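Local structure of putative oxidoreductase molybdopterin-binding subunit (Sulfolobus tokodaii, 4ZOH) at residues 42-47 and 71-76; 203-208 and 470-475; 419-424 and 477-482. The protein probably serves as the large molybdopterin-binding subunit of an aldehyde oxidase/xanthine dehydrogenase-type oxidoreductase, holding the pterin cytosine dinucleotide of its molybdenum cofactor. One frame throughout, in Å; residues are numbered along the deposited sequence.

Interaction 1 (42-47 and 71-76); sequences PHARIK and KETTYV
His-43 reaches across to Glu-72 where strand 44-48 pairs antiparallel with the short strand 72-73, at one side of a three-stranded sheet in the a/b hammerhead domain. The carboxylate comes to the edge of the imidazole: NE2 donates to Glu-72 OE2 over a short 2.5 Å, with the oxygen in the ring plane and met on its anti side. Ring and carboxylate are turned 30° from each other. Glu-72 gets there with CG anti to its own N (chi1 -165°) and the chain extended beyond. Asp-106 O takes the other ring nitrogen, ND1, so the imidazole is pinned at both nitrogens and is probably protonated; Ser-123 N is a second donor to OE2. With an alanine in place of His-43, Glu-72 OE2 would probably lose its imidazole partner and Asp-106 O its ND1 donor. Between the strands, the backbones lock as a hydrogen-bonded pair, Ala-44 N to Thr-73 O at 3.0 Å and Thr-73 N to Ala-44 O at 2.9 Å, and Ile-46 N adds a bond to Lys-71 O at 2.8 Å. On the sheet face of Ala-44 and Thr-73, the threonine turns OG1 to Gln-78 and its methyl CG2 to Ile-46 CG2, 3.9 Å away, the two side chains crossing at about a right angle. Past the strands, Pro-42 CD rests 3.7 Å from Val-76 CG2.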
loop_
_atom_site.group_PDB
_atom_site.type_symbol
_atom_site.label_atom_id
_atom_site.label_comp_id
_atom_site.label_asym_id
_atom_site.label_seq_id
_atom_site.Cartn_x
_atom_site.Cartn_y
_atom_site.Cartn_z
ATOM N N PRO A 42 -18.954 3.114 34.640
ATOM C CA PRO A 42 -18.962 1.652 34.708
ATOM C C PRO A 42 -20.248 0.992 34.249
ATOM O O PRO A 42 -20.232 -0.168 33.742
ATOM C CB PRO A 42 -18.708 1.358 36.207
ATOM C CG PRO A 42 -18.903 2.675 36.910
ATOM C CD PRO A 42 -18.606 3.753 35.933
ATOM N N HIS A 43 -21.369 1.681 34.457
ATOM C CA HIS A 43 -22.709 1.131 34.104
ATOM C C HIS A 43 -23.706 2.266 33.927
ATOM O O HIS A 43 -23.934 3.066 34.837
ATOM C CB HIS A 43 -23.245 0.148 35.137
ATOM C CG HIS A 43 -24.327 -0.764 34.619
ATOM N ND1 HIS A 43 -25.089 -1.583 35.445
ATOM C CD2 HIS A 43 -24.781 -0.976 33.364
ATOM C CE1 HIS A 43 -25.919 -2.305 34.710
ATOM N NE2 HIS A 43 -25.753 -1.953 33.438
ATOM N N ALA A 44 -24.239 2.382 32.712
ATOM C CA ALA A 44 -25.080 3.530 32.332
ATOM C C ALA A 44 -25.932 3.193 31.148
ATOM O O ALA A 44 -25.543 2.367 30.270
ATOM C CB ALA A 44 -24.285 4.794 32.057
ATOM N N ARG A 45 -27.113 3.820 31.138
ATOM C CA ARG A 45 -27.875 3.913 29.887
ATOM C C ARG A 45 -27.338 5.057 29.106
ATOM O O ARG A 45 -26.890 6.050 29.683
ATOM C CB ARG A 45 -29.402 3.979 30.097
ATOM C CG ARG A 45 -29.866 2.556 30.286
ATOM C CD ARG A 45 -31.364 2.416 30.205
ATOM N NE ARG A 45 -31.742 1.089 30.672
ATOM C CZ ARG A 45 -32.007 0.769 31.942
ATOM N NH1 ARG A 45 -31.942 1.680 32.946
ATOM N NH2 ARG A 45 -32.335 -0.501 32.199
ATOM N N ILE A 46 -27.318 4.878 27.787
ATOM C CA ILE A 46 -26.734 5.891 26.900
ATOM C C ILE A 46 -27.625 6.313 25.719
ATOM O O ILE A 46 -28.309 5.472 25.130
ATOM C CB ILE A 46 -25.344 5.419 26.333
ATOM C CG1 ILE A 46 -25.409 3.964 25.854
ATOM C CG2 ILE A 46 -24.210 5.669 27.364
ATOM C CD1 ILE A 46 -24.495 3.674 24.656
ATOM N N LYS A 47 -27.529 7.585 25.363
ATOM C CA LYS A 47 -28.065 8.127 24.087
ATOM C C LYS A 47 -26.980 8.946 23.500
ATOM O O LYS A 47 -26.379 9.794 24.184
ATOM C CB LYS A 47 -29.289 9.054 24.262
ATOM C CG LYS A 47 -30.623 8.345 24.172
ATOM C CD LYS A 47 -31.780 9.324 23.937
ATOM C CE LYS A 47 -32.214 9.330 22.459
ATOM N NZ LYS A 47 -33.044 10.515 22.070
ATOM N N LYS A 71 -27.795 0.925 23.783
ATOM C CA LYS A 71 -28.602 1.471 24.940
ATOM C C LYS A 71 -27.917 1.455 26.292
ATOM O O LYS A 71 -28.241 2.285 27.184
ATOM C CB LYS A 71 -29.873 0.669 25.180
ATOM C CG LYS A 71 -30.330 -0.233 24.076
ATOM C CD LYS A 71 -31.331 0.477 23.205
ATOM C CE LYS A 71 -32.187 -0.571 22.509
ATOM N NZ LYS A 71 -32.711 0.069 21.277
ATOM N N GLU A 72 -27.000 0.492 26.479
ATOM C CA GLU A 72 -26.451 0.266 27.803
ATOM C C GLU A 72 -24.954 -0.106 27.750
ATOM O O GLU A 72 -24.580 -1.154 27.173
ATOM C CB GLU A 72 -27.265 -0.820 28.514
ATOM C CG GLU A 72 -27.037 -0.924 30.047
ATOM C CD GLU A 72 -27.833 -2.096 30.647
ATOM O OE1 GLU A 72 -28.902 -2.447 30.081
ATOM O OE2 GLU A 72 -27.383 -2.708 31.656
ATOM N N THR A 73 -24.143 0.755 28.364
ATOM C CA THR A 73 -22.723 0.517 28.506
ATOM C C THR A 73 -22.386 -0.129 29.859
ATOM O O THR A 73 -22.874 0.355 30.892
ATOM C CB THR A 73 -21.896 1.792 28.298
ATOM O OG1 THR A 73 -20.501 1.447 28.424
ATOM C CG2 THR A 73 -22.247 2.871 29.282
ATOM N N THR A 74 -21.518 -1.158 29.823
ATOM C CA THR A 74 -21.130 -1.978 30.943
ATOM C C THR A 74 -19.690 -1.901 31.514
ATOM O O THR A 74 -19.356 -2.737 32.382
ATOM C CB THR A 74 -21.438 -3.426 30.672
ATOM O OG1 THR A 74 -20.899 -3.789 29.395
ATOM C CG2 THR A 74 -22.978 -3.669 30.658
ATOM N N TYR A 75 -18.867 -0.925 31.079
ATOM C CA TYR A 75 -17.509 -0.704 31.643
ATOM C C TYR A 75 -16.952 0.582 31.141
ATOM O O TYR A 75 -17.178 0.933 29.968
ATOM C CB TYR A 75 -16.534 -1.896 31.331
ATOM C CG TYR A 75 -16.296 -2.263 29.884
ATOM C CD1 TYR A 75 -15.138 -1.824 29.209
ATOM C CD2 TYR A 75 -17.227 -3.019 29.154
ATOM C CE1 TYR A 75 -14.900 -2.163 27.887
ATOM C CE2 TYR A 75 -16.998 -3.355 27.828
ATOM C CZ TYR A 75 -15.798 -2.924 27.196
ATOM O OH TYR A 75 -15.533 -3.273 25.872
ATOM N N VAL A 76 -16.274 1.322 32.009
ATOM C CA VAL A 76 -15.401 2.416 31.582
ATOM C C VAL A 76 -14.436 1.861 30.502
ATOM O O VAL A 76 -13.881 0.730 30.649
ATOM C CB VAL A 76 -14.643 2.980 32.745
ATOM C CG1 VAL A 76 -13.812 4.228 32.372
ATOM C CG2 VAL A 76 -15.648 3.307 33.841
#

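Interaction 2 (203-208 and 470-475)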
loop_
_atom_site.group_PDB
_atom_site.type_symbol
_atom_site.label_atom_id
_atom_site.label_comp_id
_atom_site.label_asym_id
_atom_site.label_seq_id
_atom_site.Cartn_x
_atom_site.Cartn_y
_atom_site.Cartn_z
ATOM N N ASN A 203 -16.332 -13.050 1.403
ATOM C CA ASN A 203 -15.316 -12.426 0.553
ATOM C C ASN A 203 -14.456 -11.424 1.287
ATOM O O ASN A 203 -14.605 -10.206 1.102
ATOM C CB ASN A 203 -15.926 -11.855 -0.720
ATOM C CG ASN A 203 -15.734 -12.789 -1.857
ATOM O OD1 ASN A 203 -16.659 -13.480 -2.240
ATOM N ND2 ASN A 203 -14.485 -12.872 -2.369
ATOM N N ILE A 204 -13.690 -11.973 2.232
ATOM C CA ILE A 204 -12.904 -11.178 3.155
ATOM C C ILE A 204 -11.472 -11.734 3.079
ATOM O O ILE A 204 -11.276 -12.940 3.189
ATOM C CB ILE A 204 -13.434 -11.268 4.571
ATOM C CG1 ILE A 204 -14.959 -10.865 4.607
ATOM C CG2 ILE A 204 -12.568 -10.427 5.526
ATOM C CD1 ILE A 204 -15.474 -10.674 6.034
ATOM N N ARG A 205 -10.522 -10.857 2.750
ATOM C CA ARG A 205 -9.089 -11.170 2.891
ATOM C C ARG A 205 -8.576 -10.465 4.170
ATOM O O ARG A 205 -8.815 -9.259 4.348
ATOM C CB ARG A 205 -8.345 -10.581 1.695
ATOM C CG ARG A 205 -6.821 -10.787 1.778
ATOM C CD ARG A 205 -6.149 -10.074 0.623
ATOM N NE ARG A 205 -4.813 -10.587 0.344
ATOM C CZ ARG A 205 -4.127 -10.284 -0.770
ATOM N NH1 ARG A 205 -4.659 -9.479 -1.674
ATOM N NH2 ARG A 205 -2.923 -10.800 -0.996
ATOM N N VAL A 206 -7.853 -11.187 5.021
ATOM C CA VAL A 206 -7.234 -10.623 6.193
ATOM C C VAL A 206 -5.679 -10.692 6.027
ATOM O O VAL A 206 -5.127 -11.662 5.534
ATOM C CB VAL A 206 -7.726 -11.242 7.530
ATOM C CG1 VAL A 206 -6.987 -10.612 8.686
ATOM C CG2 VAL A 206 -9.228 -10.838 7.760
ATOM N N ILE A 207 -5.013 -9.632 6.444
ATOM C CA ILE A 207 -3.553 -9.548 6.414
ATOM C C ILE A 207 -3.103 -9.205 7.822
ATOM O O ILE A 207 -3.474 -8.160 8.350
ATOM C CB ILE A 207 -3.064 -8.506 5.386
ATOM C CG1 ILE A 207 -3.425 -8.999 3.972
ATOM C CG2 ILE A 207 -1.537 -8.271 5.528
ATOM C CD1 ILE A 207 -3.170 -8.014 2.856
ATOM N N GLN A 208 -2.328 -10.126 8.417
ATOM C CA GLN A 208 -1.545 -9.815 9.600
ATOM C C GLN A 208 -0.179 -9.324 9.131
ATOM O O GLN A 208 0.614 -10.125 8.649
ATOM C CB GLN A 208 -1.385 -11.045 10.451
ATOM C CG GLN A 208 -0.465 -10.915 11.667
ATOM C CD GLN A 208 -0.073 -12.324 12.193
ATOM O OE1 GLN A 208 0.169 -13.229 11.407
ATOM N NE2 GLN A 208 -0.162 -12.524 13.506
ATOM N N GLY A 470 0.465 -14.969 7.345
ATOM C CA GLY A 470 -0.297 -13.788 7.720
ATOM C C GLY A 470 -1.085 -13.115 6.594
ATOM O O GLY A 470 -1.531 -12.007 6.762
ATOM N N ASP A 471 -1.288 -13.818 5.488
ATOM C CA ASP A 471 -2.188 -13.381 4.423
ATOM C C ASP A 471 -3.101 -14.544 4.076
ATOM O O ASP A 471 -2.625 -15.623 3.722
ATOM C CB ASP A 471 -1.430 -12.913 3.178
ATOM C CG ASP A 471 -2.329 -12.324 2.075
ATOM O OD1 ASP A 471 -3.581 -12.424 2.070
ATOM O OD2 ASP A 471 -1.756 -11.740 1.151
ATOM N N THR A 472 -4.411 -14.330 4.205
ATOM C CA THR A 472 -5.402 -15.411 3.954
ATOM C C THR A 472 -5.365 -15.802 2.489
ATOM O O THR A 472 -5.926 -16.869 2.093
ATOM C CB THR A 472 -6.833 -14.997 4.389
ATOM O OG1 THR A 472 -7.217 -13.857 3.629
ATOM C CG2 THR A 472 -6.897 -14.630 5.864
ATOM N N GLU A 473 -4.675 -15.016 1.651
ATOM C CA GLU A 473 -4.600 -15.408 0.213
ATOM C C GLU A 473 -3.383 -16.236 -0.234
ATOM O O GLU A 473 -3.321 -16.718 -1.407
ATOM C CB GLU A 473 -4.681 -14.197 -0.669
ATOM C CG GLU A 473 -6.120 -13.694 -0.810
ATOM C CD GLU A 473 -6.376 -12.856 -2.056
ATOM O OE1 GLU A 473 -5.599 -12.977 -3.060
ATOM O OE2 GLU A 473 -7.384 -12.092 -2.014
ATOM N N ILE A 474 -2.400 -16.393 0.652
ATOM C CA ILE A 474 -1.175 -17.101 0.239
ATOM C C ILE A 474 -1.153 -18.543 0.811
ATOM O O ILE A 474 -0.185 -19.285 0.595
ATOM C CB ILE A 474 0.106 -16.336 0.628
ATOM C CG1 ILE A 474 0.218 -16.285 2.143
ATOM C CG2 ILE A 474 0.147 -14.943 -0.002
ATOM C CD1 ILE A 474 1.453 -15.571 2.653
ATOM N N ILE A 475 -2.162 -18.894 1.632
ATOM C CA ILE A 475 -2.272 -20.255 2.178
ATOM C C ILE A 475 -3.751 -20.618 2.374
ATOM O O ILE A 475 -4.605 -19.724 2.653
ATOM C CB ILE A 475 -1.426 -20.441 3.471
ATOM C CG1 ILE A 475 -1.242 -21.953 3.845
ATOM C CG2 ILE A 475 -1.903 -19.566 4.617
ATOM C CD1 ILE A 475 -0.298 -22.222 5.006
HETATM O O HOH W 1 -9.254 -14.534 1.837
#
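Asp-471 OD1 is gripped twice, by Arg-205 NE from across the contact at 2.8 Å and by Glu-473 N from its own segment, also at 2.8 Å. The first donor arrives almost straight (173° at the hydrogen) on the syn side; the second drops in from above the carboxylate plane and closes an Asx turn. Arg-205 binds side-on, because NH2 goes at the same time to Asp-471 OD2, 2.6 Å away, which answers with its syn lone pair. Carboxylate and guanidinium are nearly coplanar, and so many donors would probably keep the aspartate ionised. Arg-205 can do this because its chain runs extended from CG to NE, with CG anti to the backbone N (chi1 177°). Over one face of the guanidinium lies the carboxylate of Glu-473, its CD 3.5 Å above the centre and the two planes only 11° apart. That carboxylate has stronger partners elsewhere: OE2 pairs with Lys-178, and OE1 with Arg-468 of the second subunit.

Thr-472 grips Val-206 at both its backbone N and its backbone O: its N gives to Val-206 O at 3.1 Å and its OG1 accepts from Val-206 N at 3.1 Å. A water ties the same OG1 to Ile-204 O. Further along, Gly-470 O takes Gln-208 N at 2.6 Å; at Gly-470 a CB would run into Gln-208 O. Strand 204-207, outermost in its sheet within this chain, is thus joined to a type I turn, Asp-471 to Ile-474, by backbone bonds and a salt-bridge network that ties together the two molybdopterin cofactor-binding domains beside the subunit interface.

Interaction 3 (419-424 and 477-482); sequences PWEVAR and DGIGTW. With MCN (pterin cytosine dinucleotide), chain D.
Ile-479 is wedged among Pro-419, Trp-420 and Glu-421. Its CG1 sits over one face of the indole, 3.8 Å from the centroid of the six-membered ring and 12° off the normal, a CH-pi contact; CD1 goes on to Pro-419 CD at 3.8 Å. Trp-420 offers that face with CG placed between its backbone N and carbonyl carbon (chi1 40°), and Phe-546 of the second subunit also meets its ring.

Glu-421 does the polar work. Bent at chi2 (57°), its chain curls round so that the carboxylate clasps backbone N-H groups. Ile-479 N is shared by both oxygens, at 3.1 Å from Glu-421 OE1 and 3.2 Å from Glu-421 OE2, on their syn sides. Gly-480 N adds a bond to the syn lone pair of OE1, and Val-422 N donates to OE2 on its anti side at 2.7 Å. Arg-485 completes the set with a salt bridge to OE1, so the carboxylate is probably ionised. Held like this, the loop runs on to the cofactor: Thr-481 CG2 lies 3.8 Å from C10, and Trp-482 CA 3.5 Å from the sulfur S8', both residues lining the pterin cytosine dinucleotide pocket.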
loop_
_atom_site.group_PDB
_atom_site.type_symbol
_atom_site.label_atom_id
_atom_site.label_comp_id
_atom_site.label_asym_id
_atom_site.label_seq_id
_atom_site.Cartn_x
_atom_site.Cartn_y
_atom_site.Cartn_z
ATOM N N PRO A 419 -6.954 -27.389 16.608
ATOM C CA PRO A 419 -7.326 -28.731 16.156
ATOM C C PRO A 419 -6.454 -29.172 15.034
ATOM O O PRO A 419 -6.359 -30.374 14.706
ATOM C CB PRO A 419 -8.802 -28.531 15.668
ATOM C CG PRO A 419 -8.767 -27.098 15.136
ATOM C CD PRO A 419 -7.994 -26.392 16.240
ATOM N N TRP A 420 -5.805 -28.211 14.396
ATOM C CA TRP A 420 -5.002 -28.584 13.215
ATOM C C TRP A 420 -4.091 -27.408 12.904
ATOM O O TRP A 420 -4.197 -26.342 13.536
ATOM C CB TRP A 420 -5.896 -28.992 11.987
ATOM C CG TRP A 420 -7.111 -28.189 11.756
ATOM C CD1 TRP A 420 -8.424 -28.531 12.128
ATOM C CD2 TRP A 420 -7.214 -26.917 11.081
ATOM N NE1 TRP A 420 -9.291 -27.511 11.779
ATOM C CE2 TRP A 420 -8.603 -26.535 11.097
ATOM C CE3 TRP A 420 -6.294 -26.090 10.411
ATOM C CZ2 TRP A 420 -9.071 -25.317 10.533
ATOM C CZ3 TRP A 420 -6.763 -24.863 9.863
ATOM C CH2 TRP A 420 -8.157 -24.515 9.888
ATOM N N GLU A 421 -3.190 -27.578 11.959
ATOM C CA GLU A 421 -2.451 -26.380 11.495
ATOM C C GLU A 421 -2.002 -26.638 10.092
ATOM O O GLU A 421 -1.942 -27.813 9.695
ATOM C CB GLU A 421 -1.332 -25.933 12.485
ATOM C CG GLU A 421 -0.653 -24.620 12.072
ATOM C CD GLU A 421 -1.699 -23.531 11.933
ATOM O OE1 GLU A 421 -2.087 -22.924 12.967
ATOM O OE2 GLU A 421 -2.146 -23.360 10.781
ATOM N N VAL A 422 -1.682 -25.588 9.321
ATOM C CA VAL A 422 -1.436 -25.760 7.892
ATOM C C VAL A 422 -0.028 -25.330 7.482
ATOM O O VAL A 422 0.572 -24.471 8.099
ATOM C CB VAL A 422 -2.540 -24.958 7.095
ATOM C CG1 VAL A 422 -2.518 -25.266 5.626
ATOM C CG2 VAL A 422 -3.947 -25.211 7.700
ATOM N N ALA A 423 0.503 -25.919 6.421
ATOM C CA ALA A 423 1.742 -25.420 5.845
ATOM C C ALA A 423 1.612 -25.645 4.357
ATOM O O ALA A 423 1.143 -26.754 3.946
ATOM C CB ALA A 423 2.975 -26.183 6.419
ATOM N N ARG A 424 2.050 -24.653 3.568
ATOM C CA ARG A 424 2.123 -24.809 2.124
ATOM C C ARG A 424 3.601 -24.671 1.724
ATOM O O ARG A 424 4.239 -23.773 2.224
ATOM C CB ARG A 424 1.231 -23.722 1.439
ATOM C CG ARG A 424 1.574 -23.380 0.005
ATOM C CD ARG A 424 0.658 -22.333 -0.613
ATOM N NE ARG A 424 1.098 -22.074 -2.003
ATOM C CZ ARG A 424 1.371 -20.889 -2.545
ATOM N NH1 ARG A 424 1.205 -19.755 -1.879
ATOM N NH2 ARG A 424 1.765 -20.846 -3.796
ATOM N N ASP A 477 -5.457 -21.945 4.793
ATOM C CA ASP A 477 -6.098 -21.602 6.038
ATOM C C ASP A 477 -5.070 -21.700 7.161
ATOM O O ASP A 477 -3.884 -21.914 6.922
ATOM C CB ASP A 477 -7.330 -22.532 6.345
ATOM C CG ASP A 477 -8.485 -21.778 6.996
ATOM O OD1 ASP A 477 -9.644 -21.889 6.567
ATOM O OD2 ASP A 477 -8.259 -21.053 7.961
ATOM N N GLY A 478 -5.523 -21.495 8.379
ATOM C CA GLY A 478 -4.626 -21.623 9.517
ATOM C C GLY A 478 -5.406 -21.496 10.785
ATOM O O GLY A 478 -6.576 -21.043 10.795
ATOM N N ILE A 479 -4.736 -21.869 11.872
ATOM C CA ILE A 479 -5.296 -21.614 13.163
ATOM C C ILE A 479 -4.740 -20.349 13.798
ATOM O O ILE A 479 -5.499 -19.385 13.985
ATOM C CB ILE A 479 -5.307 -22.896 14.087
ATOM C CG1 ILE A 479 -6.303 -23.919 13.496
ATOM C CG2 ILE A 479 -5.613 -22.514 15.558
ATOM C CD1 ILE A 479 -7.797 -23.539 13.695
ATOM N N GLY A 480 -3.459 -20.365 14.202
ATOM C CA GLY A 480 -2.866 -19.147 14.774
ATOM C C GLY A 480 -1.722 -19.401 15.760
ATOM O O GLY A 480 -1.307 -20.533 15.917
ATOM N N THR A 481 -1.200 -18.318 16.368
ATOM C CA THR A 481 -0.101 -18.349 17.322
ATOM C C THR A 481 -0.651 -17.903 18.648
ATOM O O THR A 481 -1.056 -16.778 18.822
ATOM C CB THR A 481 1.108 -17.470 16.844
ATOM O OG1 THR A 481 1.718 -18.112 15.709
ATOM C CG2 THR A 481 2.151 -17.228 17.956
ATOM N N TRP A 482 -0.701 -18.879 19.558
ATOM C CA TRP A 482 -1.183 -18.779 20.960
ATOM C C TRP A 482 -1.049 -20.207 21.558
ATOM O O TRP A 482 -0.731 -21.150 20.834
ATOM C CB TRP A 482 -2.650 -18.303 21.046
ATOM C CG TRP A 482 -3.618 -19.046 20.105
ATOM C CD1 TRP A 482 -3.947 -20.397 20.131
ATOM C CD2 TRP A 482 -4.318 -18.489 18.963
ATOM N NE1 TRP A 482 -4.841 -20.680 19.091
ATOM C CE2 TRP A 482 -5.091 -19.523 18.386
ATOM C CE3 TRP A 482 -4.410 -17.197 18.411
ATOM C CZ2 TRP A 482 -5.954 -19.296 17.287
ATOM C CZ3 TRP A 482 -5.240 -16.996 17.312
ATOM C CH2 TRP A 482 -6.019 -18.026 16.780
HETATM N N1 MCN D . 11.069 -23.225 20.642
HETATM C C2 MCN D . 12.015 -24.190 20.335
HETATM N N3 MCN D . 11.922 -25.464 20.829
HETATM C C4 MCN D . 10.853 -25.770 21.663
HETATM C C5 MCN D . 9.895 -24.810 21.982
HETATM C C6 MCN D . 9.985 -23.524 21.448
HETATM O O2 MCN D . 12.981 -23.967 19.599
HETATM N N4 MCN D . 10.780 -26.999 22.128
HETATM C "C1'" MCN D . 11.239 -21.898 20.046
HETATM C C2D MCN D . 10.465 -21.827 18.727
HETATM O "O2'" MCN D . 11.247 -22.144 17.616
HETATM C "C3'" MCN D . 10.128 -20.363 18.627
HETATM C C4D MCN D . 9.684 -20.132 20.011
HETATM O O4D MCN D . 10.647 -20.905 20.850
HETATM O "O3'" MCN D . 11.219 -19.562 18.333
HETATM C "C5'" MCN D . 8.310 -20.736 19.790
HETATM O "O5'" MCN D . 7.697 -20.973 20.922
HETATM P PA MCN D . 6.348 -21.873 21.026
HETATM O O1A MCN D . 5.967 -22.719 19.914
HETATM O O2A MCN D . 6.614 -22.443 22.392
HETATM O O3A MCN D . 5.312 -20.568 21.291
HETATM P PB MCN D . 4.660 -19.747 20.064
HETATM O O1B MCN D . 3.371 -20.455 19.680
HETATM O O2B MCN D . 5.557 -19.440 18.947
HETATM O O3B MCN D . 4.390 -18.430 20.795
HETATM C C10 MCN D . 3.157 -18.139 21.510
HETATM C "C9'" MCN D . 3.456 -17.601 22.887
HETATM C "C8'" MCN D . 2.301 -17.051 23.539
HETATM S "S8'" MCN D . 0.849 -18.024 23.725
HETATM C "C7'" MCN D . 2.314 -15.829 24.141
HETATM S "S7'" MCN D . 0.940 -15.188 25.081
HETATM C "C6'" MCN D . 3.504 -15.001 24.183
HETATM C C7 MCN D . 4.775 -15.863 23.881
HETATM O "O9'" MCN D . 4.484 -16.627 22.728
HETATM N "N5'" MCN D . 3.413 -13.813 23.336
HETATM C C4A MCN D . 4.532 -13.198 22.740
HETATM N "N8'" MCN D . 5.943 -14.974 23.595
HETATM C C4B MCN D . 5.812 -13.799 22.917
HETATM N "N1'" MCN D . 6.926 -13.251 22.424
HETATM C "C2'" MCN D . 6.834 -12.135 21.705
HETATM N "N2'" MCN D . 7.948 -11.631 21.215
HETATM N "N3'" MCN D . 5.591 -11.458 21.477
HETATM C "C4'" MCN D . 4.398 -11.985 22.022
HETATM O "O4'" MCN D . 3.297 -11.387 21.840
#

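Overall arrangement
All three contacts are mostly buried. Interaction 1 lies farthest from the centre of the chain, about 30 Å between centres, with exposed Arg-45 and Lys-71 at its border; interaction 3 lies nearest, about 15 Å. Interaction 1 stands apart in the hammerhead domain and touches no other protein chain. Interactions 2 and 3, centres about 13 Å apart, draw on the same loop between strand 465-468 and helix 486-512; Ile-474 O probably bonds Arg-424 NH1, and both contacts reach the second subunit. Their chemistry differs accordingly: strand pairing with a histidine-carboxylate bond in 1, a side-on ion pair with a second carboxylate stacked on the guanidinium, charges only, in 2, and a carboxylate clasping backbone amides near the cofactor in 3.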